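PDB 4HBK: aldo-keto reductase family 1, member B4 (Aldose reductase) from Schistosoma japonicum, which probably catalyses the NADPH-dependent reduction of aldehydes, including aldoses, to the corresponding alcohols. Local coordinates for residues I106-K111 against Y137-L142. Sequence-based numbering, arbitrary orientation.
Sequences IFITSK and YLDLYL
One face of the Phe107 ring is covered by Asp139, whose CB stands 3.6 Å from the ring centroid, directly over its centre, a CH-pi contact. Leu140 CB comes in obliquely to the same ring, 3.6 Å from Phe107 CE1, while Thr109 OG1 lies in plane at its edge. The Tyr137 ring has Asp139 OD1 and a water at its edge; that water accepts from Tyr137 OH and donates to Asp139 OD1 and to Ile106 O. With CG beside its own backbone N (chi1 -68°), Asp139 directs OD2 to Ile108 N, 2.9 Å away. This bond is nearly straight at 165°, yet reaches the anti side of OD2 from well out of the carboxylate plane. Arg103 makes a salt bridge to the same oxygen, so a backbone N-H and a guanidinium share it.

Beyond the corner at Asp139, Leu140 N donates to Ile108 O, Ser110 N to Leu140 O (3.0 Å) and Leu142 N to Ser110 O (3.1 Å). Leu140 thus bonds to both residues flanking its partner Thr109, the parallel pattern, and the strand directions diverge by only 20°. These are neighbouring strands of the eight-stranded (beta/alpha)8 barrel, joined by a beta-alpha-beta crossover through helix 119-133. Ser110 and Tyr141 face that helix, whereas Thr109, Leu140, Lys111 and Leu142 point into the barrel. On the helix side, Ser110 CB meets Leu138 CD1 at 3.9 Å, and Ser110 OG is hydrogen-bonded to Glu85. A second water connects Tyr141 OH with Lys111 O. Lys111 NZ, salt-bridged to Asp77, lies near Tyr82, the predicted proton donor whose pKa Lys111 probably lowers.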
# COMPACT_ATOMS: atom_id res chain seq x y z
N ILE A 106 -15.92 -5.28 1.87
CA ILE A 106 -14.66 -5.05 1.16
C ILE A 106 -13.90 -3.91 1.81
O ILE A 106 -14.50 -2.94 2.27
CB ILE A 106 -14.88 -4.68 -0.32
CG1 ILE A 106 -15.94 -5.59 -0.94
CG2 ILE A 106 -13.58 -4.77 -1.10
CD1 ILE A 106 -15.50 -7.03 -1.10
N PHE A 107 -12.58 -4.04 1.83
CA PHE A 107 -11.70 -2.98 2.32
C PHE A 107 -11.05 -2.29 1.12
O PHE A 107 -10.29 -2.91 0.39
CB PHE A 107 -10.64 -3.58 3.23
CG PHE A 107 -9.88 -2.58 4.04
CD1 PHE A 107 -8.91 -1.78 3.46
CD2 PHE A 107 -10.13 -2.45 5.40
CE1 PHE A 107 -8.19 -0.86 4.23
CE2 PHE A 107 -9.42 -1.53 6.17
CZ PHE A 107 -8.45 -0.73 5.58
N ILE A 108 -11.34 -1.01 0.93
CA ILE A 108 -10.83 -0.27 -0.22
C ILE A 108 -9.85 0.82 0.20
O ILE A 108 -10.19 1.72 0.97
CB ILE A 108 -11.96 0.42 -0.97
CG1 ILE A 108 -13.05 -0.59 -1.34
CG2 ILE A 108 -11.42 1.16 -2.19
CD1 ILE A 108 -12.64 -1.52 -2.46
N THR A 109 -8.64 0.76 -0.34
CA THR A 109 -7.63 1.77 -0.07
C THR A 109 -7.36 2.59 -1.31
O THR A 109 -7.27 2.05 -2.42
CB THR A 109 -6.29 1.14 0.34
OG1 THR A 109 -6.45 0.45 1.59
CG2 THR A 109 -5.21 2.20 0.46
N SER A 110 -7.25 3.90 -1.14
CA SER A 110 -6.69 4.74 -2.19
C SER A 110 -5.68 5.69 -1.59
O SER A 110 -5.46 5.69 -0.37
CB SER A 110 -7.76 5.51 -2.95
OG SER A 110 -7.17 6.18 -4.05
N LYS A 111 -5.04 6.48 -2.43
CA LYS A 111 -3.93 7.30 -1.98
C LYS A 111 -3.98 8.68 -2.60
O LYS A 111 -4.29 8.83 -3.79
CB LYS A 111 -2.60 6.61 -2.30
CG LYS A 111 -2.57 5.11 -2.06
CD LYS A 111 -1.15 4.55 -2.15
CE LYS A 111 -1.11 3.02 -2.04
NZ LYS A 111 -1.82 2.31 -3.15
N TYR A 137 -17.43 6.22 0.48
CA TYR A 137 -16.33 6.38 1.42
C TYR A 137 -15.21 5.39 1.11
O TYR A 137 -15.43 4.39 0.43
CB TYR A 137 -16.81 6.18 2.86
CG TYR A 137 -17.17 4.75 3.17
CD1 TYR A 137 -16.21 3.85 3.63
CD2 TYR A 137 -18.47 4.28 2.98
CE1 TYR A 137 -16.54 2.54 3.90
CE2 TYR A 137 -18.81 2.97 3.26
CZ TYR A 137 -17.85 2.10 3.71
OH TYR A 137 -18.19 0.79 3.99
N LEU A 138 -14.01 5.70 1.60
CA LEU A 138 -12.86 4.81 1.47
C LEU A 138 -12.60 4.22 2.84
O LEU A 138 -12.81 4.88 3.86
CB LEU A 138 -11.62 5.60 1.01
CG LEU A 138 -11.64 6.27 -0.36
CD1 LEU A 138 -10.43 7.18 -0.57
CD2 LEU A 138 -11.68 5.22 -1.47
N ASP A 139 -12.14 2.98 2.89
CA ASP A 139 -11.74 2.41 4.16
C ASP A 139 -10.42 3.01 4.64
O ASP A 139 -10.22 3.22 5.84
CB ASP A 139 -11.64 0.89 4.08
CG ASP A 139 -13.00 0.25 3.88
OD1 ASP A 139 -13.69 0.03 4.89
OD2 ASP A 139 -13.37 -0.00 2.71
N LEU A 140 -9.53 3.30 3.69
CA LEU A 140 -8.21 3.80 4.02
C LEU A 140 -7.72 4.76 2.92
O LEU A 140 -7.88 4.49 1.73
CB LEU A 140 -7.23 2.62 4.19
CG LEU A 140 -5.79 2.94 4.61
CD1 LEU A 140 -5.78 3.74 5.91
CD2 LEU A 140 -4.88 1.68 4.71
N TYR A 141 -7.12 5.88 3.34
CA TYR A 141 -6.60 6.88 2.42
C TYR A 141 -5.23 7.30 2.92
O TYR A 141 -5.10 7.82 4.03
CB TYR A 141 -7.54 8.09 2.39
CG TYR A 141 -7.44 8.99 1.16
CD1 TYR A 141 -7.31 8.46 -0.13
CD2 TYR A 141 -7.53 10.37 1.29
CE1 TYR A 141 -7.24 9.30 -1.25
CE2 TYR A 141 -7.47 11.22 0.19
CZ TYR A 141 -7.33 10.69 -1.08
OH TYR A 141 -7.27 11.56 -2.15
N LEU A 142 -4.21 7.06 2.10
CA LEU A 142 -2.83 7.28 2.48
C LEU A 142 -2.24 8.48 1.77
O LEU A 142 -2.53 8.72 0.60
CB LEU A 142 -1.98 6.08 2.09
CG LEU A 142 -2.41 4.70 2.57
CD1 LEU A 142 -1.38 3.67 2.14
CD2 LEU A 142 -2.59 4.71 4.09
O HOH W 1 -16.00 -1.31 4.64
O HOH W 2 -6.66 10.18 -4.36